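Local coordinates for protein mRNA interferase toxin YafQ (Escherichia coli, PDB 4MMG) that cleaves mRNA at lysine codons on the translating ribosome, as the toxin of a type II toxin-antitoxin pair, and so halts bacterial growth, at residues I9-Q14 and L38-T43; W71-K76 and L82-T87; K17-A22 and K27-L32. The protein carries 1 engineered substitution. All blocks are in the same frame, centred on the assembly; numbering follows the deposited sequence.

Contact 1 (I9-Q14 and L38-T43)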
# COMPACT_ATOMS: atom_id res chain seq x y z
N ILE A 9 -11.61 6.70 -1.83
CA ILE A 9 -10.62 5.93 -1.09
C ILE A 9 -11.25 4.58 -0.86
O ILE A 9 -12.40 4.50 -0.41
CB ILE A 9 -10.29 6.55 0.27
CG1 ILE A 9 -9.77 7.98 0.11
CG2 ILE A 9 -9.24 5.71 0.98
CD1 ILE A 9 -9.64 8.71 1.43
N GLU A 10 -10.52 3.52 -1.17
CA GLU A 10 -11.04 2.17 -1.02
C GLU A 10 -10.07 1.28 -0.26
O GLU A 10 -8.85 1.47 -0.33
CB GLU A 10 -11.34 1.53 -2.38
CG GLU A 10 -12.24 2.37 -3.27
CD GLU A 10 -12.50 1.71 -4.62
OE1 GLU A 10 -11.99 0.60 -4.86
OE2 GLU A 10 -13.22 2.32 -5.43
N TYR A 11 -10.62 0.31 0.46
CA TYR A 11 -9.83 -0.68 1.18
C TYR A 11 -10.38 -2.05 0.83
O TYR A 11 -11.55 -2.32 1.09
CB TYR A 11 -9.94 -0.47 2.69
CG TYR A 11 -9.50 0.89 3.17
CD1 TYR A 11 -10.36 1.98 3.12
CD2 TYR A 11 -8.21 1.09 3.65
CE1 TYR A 11 -9.95 3.23 3.54
CE2 TYR A 11 -7.80 2.34 4.07
CZ TYR A 11 -8.67 3.40 4.02
OH TYR A 11 -8.25 4.64 4.44
N SER A 12 -9.56 -2.92 0.24
CA SER A 12 -10.03 -4.27 -0.03
C SER A 12 -10.32 -4.99 1.29
O SER A 12 -9.78 -4.62 2.34
CB SER A 12 -8.99 -5.06 -0.81
OG SER A 12 -7.92 -5.39 0.06
N GLY A 13 -11.17 -6.01 1.24
CA GLY A 13 -11.40 -6.82 2.41
C GLY A 13 -10.11 -7.43 2.93
O GLY A 13 -9.87 -7.47 4.14
N GLN A 14 -9.26 -7.88 2.01
CA GLN A 14 -7.98 -8.46 2.41
C GLN A 14 -7.09 -7.44 3.11
O GLN A 14 -6.37 -7.79 4.05
CB GLN A 14 -7.26 -9.07 1.21
CG GLN A 14 -6.02 -9.86 1.60
CD GLN A 14 -6.35 -11.02 2.51
OE1 GLN A 14 -7.29 -11.78 2.26
NE2 GLN A 14 -5.58 -11.17 3.58
N LEU A 38 -0.11 10.18 2.94
CA LEU A 38 0.44 10.85 1.76
C LEU A 38 -0.37 10.52 0.52
O LEU A 38 -0.71 11.40 -0.27
CB LEU A 38 1.90 10.46 1.56
CG LEU A 38 2.89 10.94 2.63
CD1 LEU A 38 4.29 10.41 2.31
CD2 LEU A 38 2.91 12.47 2.76
N LEU A 39 -0.73 9.25 0.36
CA LEU A 39 -1.54 8.82 -0.77
C LEU A 39 -2.95 9.42 -0.72
O LEU A 39 -3.43 9.96 -1.72
CB LEU A 39 -1.60 7.29 -0.84
CG LEU A 39 -0.28 6.67 -1.29
CD1 LEU A 39 -0.17 5.24 -0.82
CD2 LEU A 39 -0.17 6.74 -2.80
N ILE A 40 -3.59 9.34 0.44
CA ILE A 40 -4.94 9.87 0.61
C ILE A 40 -4.98 11.36 0.31
O ILE A 40 -5.92 11.84 -0.34
CB ILE A 40 -5.46 9.59 2.03
CG1 ILE A 40 -5.81 8.10 2.16
CG2 ILE A 40 -6.66 10.47 2.37
CD1 ILE A 40 -5.96 7.64 3.60
N ASN A 41 -3.96 12.09 0.76
CA ASN A 41 -3.90 13.54 0.57
C ASN A 41 -3.39 13.98 -0.80
O ASN A 41 -3.29 15.18 -1.08
CB ASN A 41 -3.04 14.18 1.66
CG ASN A 41 -3.70 14.15 3.02
OD1 ASN A 41 -4.88 13.81 3.14
ND2 ASN A 41 -2.95 14.52 4.05
N ASN A 42 -3.04 13.01 -1.66
CA ASN A 42 -2.48 13.30 -2.98
C ASN A 42 -1.18 14.11 -2.89
O ASN A 42 -0.89 14.96 -3.73
CB ASN A 42 -3.50 14.02 -3.87
CG ASN A 42 -3.14 13.97 -5.34
OD1 ASN A 42 -2.65 12.95 -5.83
ND2 ASN A 42 -3.38 15.07 -6.05
N THR A 43 -0.40 13.83 -1.84
CA THR A 43 0.90 14.46 -1.66
C THR A 43 1.93 13.64 -2.45
O THR A 43 2.78 12.95 -1.88
CB THR A 43 1.25 14.55 -0.17
OG1 THR A 43 0.12 15.07 0.54
CG2 THR A 43 2.45 15.48 0.05
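Ile9 lays its terminal methyl over the branch of Ile40. CD1 of Ile9 is 3.6 Å from CG2 of Ile40, and the same CD1 is 3.9 Å from CG1 of Ile40. One methyl therefore meets both arms of the other isoleucine. The two side chains cross at about a right angle, so the touch is short. In Ile9, CG1 is anti to the carbonyl carbon (chi1 -58°) and the chain is extended beyond it (chi2 171°), which carries CD1 out to the helix. Tyr11 makes the second touch. Its OH comes 3.9 Å from CD1 of Ile40, again with the side chains nearly perpendicular. This is a van der Waals approach to the phenol oxygen. The tyrosine ring itself lies against the ring of Phe84, with the planes about 25° apart. Ile40 thus spans the pair: CG1 and CG2 go to Ile9, and CD1 goes to Tyr11. Its side chain also touches Leu82. The contact is small, with 118 Å² buried, and lies at the surface. Ile40 is in the last turn of helix 29-40, and Asn42, with positive phi, follows. The bonds from Thr43 N to Leu38 O (2.9 Å) and from Asn42 N to Leu39 O (3.1 Å) close the turn. On the other side, Ser12 is the N-cap of helix 13-24. The pairing joins edge strand 8-11 to the C-terminal end of helix 29-40, which finishes in a Schellman motif beside the sheet of this RelE-family toxin.

Contact 2 (W71-K76 and L82-T87). With SO4 (sulfate ion), chain E.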
# COMPACT_ATOMS: atom_id res chain seq x y z
N TRP A 71 8.44 -4.90 4.31
CA TRP A 71 7.04 -4.57 4.56
C TRP A 71 6.57 -3.72 3.40
O TRP A 71 7.00 -2.57 3.23
CB TRP A 71 6.90 -3.80 5.87
CG TRP A 71 5.47 -3.50 6.27
CD1 TRP A 71 4.32 -3.95 5.68
CD2 TRP A 71 5.05 -2.70 7.39
NE1 TRP A 71 3.22 -3.49 6.36
CE2 TRP A 71 3.64 -2.71 7.41
CE3 TRP A 71 5.74 -1.98 8.37
CZ2 TRP A 71 2.91 -2.02 8.38
CZ3 TRP A 71 5.00 -1.29 9.33
CH2 TRP A 71 3.60 -1.32 9.32
N ILE A 72 5.69 -4.30 2.58
CA ILE A 72 5.23 -3.73 1.33
C ILE A 72 3.78 -3.29 1.45
O ILE A 72 2.99 -3.96 2.14
CB ILE A 72 5.25 -4.80 0.23
CG1 ILE A 72 6.61 -5.47 0.15
CG2 ILE A 72 4.84 -4.22 -1.13
CD1 ILE A 72 7.61 -4.57 -0.36
N LEU A 73 3.44 -2.20 0.78
CA LEU A 73 2.05 -1.81 0.54
C LEU A 73 1.77 -1.95 -0.95
O LEU A 73 2.49 -1.36 -1.77
CB LEU A 73 1.81 -0.37 0.97
CG LEU A 73 0.45 0.19 0.52
CD1 LEU A 73 -0.67 -0.49 1.26
CD2 LEU A 73 0.36 1.71 0.69
N ILE A 74 0.76 -2.74 -1.30
CA ILE A 74 0.27 -2.82 -2.67
C ILE A 74 -1.03 -2.02 -2.74
O ILE A 74 -1.96 -2.22 -1.95
CB ILE A 74 -0.00 -4.27 -3.13
CG1 ILE A 74 1.30 -5.07 -3.19
CG2 ILE A 74 -0.68 -4.28 -4.49
CD1 ILE A 74 1.09 -6.55 -3.51
N TYR A 75 -1.07 -1.08 -3.68
CA TYR A 75 -2.23 -0.20 -3.83
C TYR A 75 -2.47 0.10 -5.31
O TYR A 75 -1.59 -0.10 -6.15
CB TYR A 75 -2.03 1.10 -3.02
CG TYR A 75 -0.94 1.97 -3.59
CD1 TYR A 75 0.40 1.72 -3.31
CD2 TYR A 75 -1.25 3.03 -4.43
CE1 TYR A 75 1.40 2.51 -3.84
CE2 TYR A 75 -0.26 3.82 -4.97
CZ TYR A 75 1.06 3.56 -4.68
OH TYR A 75 2.03 4.36 -5.24
N LYS A 76 -3.67 0.59 -5.63
CA LYS A 76 -3.96 1.03 -6.99
C LYS A 76 -4.29 2.51 -6.94
O LYS A 76 -4.97 2.97 -6.02
CB LYS A 76 -5.13 0.23 -7.58
CG LYS A 76 -5.61 0.78 -8.93
CD LYS A 76 -6.67 -0.11 -9.55
CE LYS A 76 -6.07 -1.36 -10.14
NZ LYS A 76 -7.12 -2.25 -10.71
N LEU A 82 -8.31 5.57 -5.24
CA LEU A 82 -7.13 5.10 -4.53
C LEU A 82 -7.60 3.88 -3.76
O LEU A 82 -8.51 3.98 -2.94
CB LEU A 82 -6.62 6.16 -3.55
CG LEU A 82 -5.67 5.70 -2.45
CD1 LEU A 82 -4.37 5.11 -3.01
CD2 LEU A 82 -5.36 6.86 -1.51
N ARG A 83 -7.00 2.73 -4.03
CA ARG A 83 -7.42 1.50 -3.37
C ARG A 83 -6.25 0.83 -2.66
O ARG A 83 -5.26 0.44 -3.28
CB ARG A 83 -8.05 0.53 -4.38
CG ARG A 83 -8.46 -0.81 -3.80
CD ARG A 83 -9.21 -1.62 -4.85
NE ARG A 83 -9.71 -2.89 -4.33
CZ ARG A 83 -10.92 -3.07 -3.82
NH1 ARG A 83 -11.78 -2.05 -3.76
NH2 ARG A 83 -11.29 -4.26 -3.37
N PHE A 84 -6.36 0.72 -1.34
CA PHE A 84 -5.38 -0.03 -0.56
C PHE A 84 -5.69 -1.51 -0.67
O PHE A 84 -6.76 -1.97 -0.26
CB PHE A 84 -5.40 0.47 0.89
CG PHE A 84 -4.99 1.90 1.02
CD1 PHE A 84 -3.66 2.26 0.90
CD2 PHE A 84 -5.93 2.89 1.24
CE1 PHE A 84 -3.26 3.58 1.01
CE2 PHE A 84 -5.55 4.22 1.35
CZ PHE A 84 -4.21 4.56 1.24
N GLU A 85 -4.77 -2.27 -1.25
CA GLU A 85 -5.06 -3.65 -1.66
C GLU A 85 -4.52 -4.74 -0.73
O GLU A 85 -5.28 -5.62 -0.31
CB GLU A 85 -4.58 -3.88 -3.09
CG GLU A 85 -5.04 -5.19 -3.69
CD GLU A 85 -6.54 -5.25 -3.92
OE1 GLU A 85 -7.21 -4.19 -3.96
OE2 GLU A 85 -7.07 -6.38 -4.06
N ARG A 86 -3.22 -4.70 -0.45
CA ARG A 86 -2.60 -5.64 0.48
C ARG A 86 -1.44 -4.98 1.19
O ARG A 86 -0.87 -4.00 0.69
CB ARG A 86 -2.07 -6.89 -0.24
CG ARG A 86 -3.14 -7.86 -0.73
CD ARG A 86 -2.70 -9.30 -0.59
NE ARG A 86 -2.50 -9.68 0.81
CZ ARG A 86 -1.98 -10.84 1.20
NH1 ARG A 86 -1.59 -11.73 0.31
NH2 ARG A 86 -1.83 -11.09 2.50
N THR A 87 -1.10 -5.50 2.36
CA THR A 87 0.16 -5.13 3.00
C THR A 87 0.75 -6.31 3.76
O THR A 87 0.02 -7.13 4.33
CB THR A 87 -0.01 -3.88 3.91
OG1 THR A 87 1.28 -3.41 4.31
CG2 THR A 87 -0.83 -4.19 5.15
S SO4 E . -10.49 -7.59 -4.40
O1 SO4 E . -9.58 -8.70 -4.65
O2 SO4 E . -9.74 -6.33 -4.38
O3 SO4 E . -11.16 -7.81 -3.12
O4 SO4 E . -11.49 -7.53 -5.46
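The Phe84 ring has CD1 of Leu82 over one face, set toward the rim, and CD2 of Leu73 at its edge, 4.1 Å from Phe84 CD1. The Trp71 indole meets Thr87 at its edge. NE1 of Trp71 lies 2.8 Å from OG1 of Thr87, near the ring plane, but the bond is bent (129°) and weak. Thr87 OG1 donates in turn to Ile72 O at 2.8 Å, from above the carbonyl plane. With OG1 anti to the backbone N (chi1 -170°), this hydroxyl sits between indole and carbonyl. The Arg83 guanidinium has sulfate O2 and O3 at its edge. Its NH2 donates to O2 at 2.8 Å, while NE makes a salt bridge to Glu85 OE1, also at 2.8 Å, on the syn lone pair. NH1 pairs with Glu10. The sulfate probably comes from the crystallisation liquor.

The backbones are antiparallel, and a classic beta bulge interrupts their register. Ile74 O accepts two bonds, from Glu85 N (2.9 Å) and from Arg86 N (3.2 Å). Further on, Lys76 and Arg83 form a hydrogen-bonded pair. The polar end of Arg86 reaches Asp18, and Tyr75 OH reaches Asp52. The side chain of Ile72 is about 5 Å from that of Gln90, the engineered residue at the inferred proton-donor position.

These strands form a beta hairpin in the middle of the mixed sheet. Strand 63-66 flanks one side and strand 8-11 the other. Helix 29-40 covers the face of Leu73, Tyr75 and Phe84 through Leu35, Leu39 and Met36. Helix 90-94 packs on the face of Ile74 and Arg86 through Leu93.

Contact 3 (K17-A22 and K27-L32)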
# COMPACT_ATOMS: atom_id res chain seq x y z
N LYS A 17 -7.68 -7.32 6.82
CA LYS A 17 -7.09 -8.48 7.48
C LYS A 17 -5.58 -8.30 7.60
O LYS A 17 -4.99 -8.57 8.65
CB LYS A 17 -7.40 -9.76 6.70
CG LYS A 17 -8.87 -10.13 6.68
CD LYS A 17 -9.08 -11.43 5.92
CE LYS A 17 -10.55 -11.82 5.88
NZ LYS A 17 -10.75 -13.14 5.23
N ASP A 18 -4.96 -7.82 6.52
CA ASP A 18 -3.51 -7.58 6.51
C ASP A 18 -3.08 -6.58 7.59
O ASP A 18 -2.06 -6.77 8.25
CB ASP A 18 -3.06 -7.07 5.14
CG ASP A 18 -3.11 -8.13 4.06
OD1 ASP A 18 -3.32 -9.33 4.36
OD2 ASP A 18 -2.92 -7.76 2.88
N VAL A 19 -3.86 -5.52 7.76
CA VAL A 19 -3.55 -4.51 8.76
C VAL A 19 -3.64 -5.10 10.17
O VAL A 19 -2.76 -4.85 11.00
CB VAL A 19 -4.46 -3.27 8.61
CG1 VAL A 19 -4.34 -2.36 9.83
CG2 VAL A 19 -4.10 -2.51 7.34
N LYS A 20 -4.67 -5.90 10.42
CA LYS A 20 -4.79 -6.55 11.72
C LYS A 20 -3.61 -7.47 12.01
O LYS A 20 -3.10 -7.51 13.13
CB LYS A 20 -6.11 -7.32 11.83
CG LYS A 20 -7.32 -6.42 11.93
CD LYS A 20 -8.59 -7.23 12.14
CE LYS A 20 -9.83 -6.39 11.86
NZ LYS A 20 -10.96 -7.23 11.38
N LEU A 21 -3.15 -8.19 10.99
CA LEU A 21 -2.02 -9.11 11.16
C LEU A 21 -0.73 -8.33 11.45
O LEU A 21 0.07 -8.74 12.31
CB LEU A 21 -1.86 -9.99 9.92
CG LEU A 21 -0.80 -11.08 10.00
CD1 LEU A 21 -1.13 -12.05 11.12
CD2 LEU A 21 -0.69 -11.81 8.67
N ALA A 22 -0.52 -7.22 10.75
CA ALA A 22 0.65 -6.37 11.00
C ALA A 22 0.65 -5.88 12.44
O ALA A 22 1.69 -5.85 13.11
CB ALA A 22 0.67 -5.20 10.02
N LYS A 27 4.31 -4.72 14.10
CA LYS A 27 4.86 -3.74 13.17
C LYS A 27 4.58 -2.32 13.66
O LYS A 27 3.61 -2.07 14.38
CB LYS A 27 4.28 -3.94 11.76
CG LYS A 27 4.48 -5.33 11.16
CD LYS A 27 5.96 -5.73 11.10
CE LYS A 27 6.73 -4.78 10.21
NZ LYS A 27 8.13 -5.25 10.00
N ASP A 28 5.44 -1.39 13.26
CA ASP A 28 5.25 0.02 13.60
C ASP A 28 4.17 0.62 12.71
O ASP A 28 4.44 1.08 11.59
CB ASP A 28 6.57 0.77 13.41
CG ASP A 28 6.48 2.23 13.82
OD1 ASP A 28 5.36 2.72 14.10
OD2 ASP A 28 7.54 2.88 13.86
N MET A 29 2.94 0.64 13.21
CA MET A 29 1.80 0.99 12.38
C MET A 29 1.82 2.45 11.95
O MET A 29 1.27 2.81 10.90
CB MET A 29 0.48 0.63 13.08
CG MET A 29 0.38 -0.84 13.47
SD MET A 29 0.65 -1.97 12.09
CE MET A 29 -0.81 -1.64 11.09
N ASN A 30 2.49 3.29 12.74
CA ASN A 30 2.63 4.69 12.35
C ASN A 30 3.34 4.86 11.00
O ASN A 30 3.02 5.78 10.25
CB ASN A 30 3.34 5.50 13.44
CG ASN A 30 2.43 5.83 14.61
OD1 ASN A 30 1.21 5.78 14.50
ND2 ASN A 30 3.03 6.19 15.74
N LYS A 31 4.25 3.95 10.66
CA LYS A 31 4.94 4.04 9.37
C LYS A 31 3.99 3.79 8.21
O LYS A 31 4.05 4.45 7.18
CB LYS A 31 6.12 3.07 9.31
CG LYS A 31 7.25 3.38 10.29
CD LYS A 31 8.45 2.49 10.00
CE LYS A 31 9.64 2.82 10.87
NZ LYS A 31 10.84 2.06 10.43
N LEU A 32 3.09 2.82 8.38
CA LEU A 32 2.12 2.53 7.34
C LEU A 32 1.11 3.67 7.24
O LEU A 32 0.74 4.09 6.14
CB LEU A 32 1.41 1.21 7.62
CG LEU A 32 0.28 0.86 6.66
CD1 LEU A 32 0.81 0.67 5.26
CD2 LEU A 32 -0.48 -0.36 7.14
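Met29 folds back onto helix 13-24, and its sulfur and methyl make the close part of this contact. SD of Met29 is 3.8 Å from CB of Ala22, and CE is 3.8 Å from CG1 of Val19. The same CE lies as near to the carbonyl oxygen of Val19. The chain bends at both chi2 (-54°) and chi3 (-68°), which turns the thioether along the helix surface; it crosses Val19 obliquely. A looser touch follows deeper in, where CG2 of Val19 comes 4.2 Å from CD2 of Leu32. So the two branches of Val19 divide the work: one meets the methionine, the other the leucine. Leu32 is buried and also packs on Trp71 and Tyr15.

At the other end the backbones meet directly. Lys27 N donates to Ala22 O at 3.0 Å, fairly straight at 160°. The start of the lysine chain stays close, with CG 3.4 Å from Ala22 O. The loose side begins beyond that atom. There the lysine turns away from helix 13-24, the end of the chain touches Trp71, and NZ forms a salt bridge with Glu68. Next to it, Asp28 is exposed to solvent. This aspartate is the N-cap of helix 29-40, and its OD1 takes a weak bond from Asn30 N at 3.2 Å.

This is an alpha-alpha hairpin: two consecutive helices joined by a short linker and packed by apolar side chains. Here it joins helices 13-24 and 29-40, the N-terminal helical pair of this YafQ toxin.

Overall arrangement
Contacts 1 and 3 both involve helix 29-40: contact 3 joins its start to helix 13-24, and contact 1 joins its end to strand 8-11. Contact 3 is nested in the loop that contact 1 closes, with centres 14 Å apart. Contact 2 follows later in the chain and lies about 3 Å from the chain centre. It is 8 Å from contact 1 and 12 Å from contact 3, centre to centre. Strand 8-11 runs beside strand 81-88, so contacts 1 and 2 share one sheet. Asp18 of contact 3 also accepts from the backbone N of Thr87 in contact 2. Helices and sheet thus form one compact domain, with the inferred active-site position just after the hairpin.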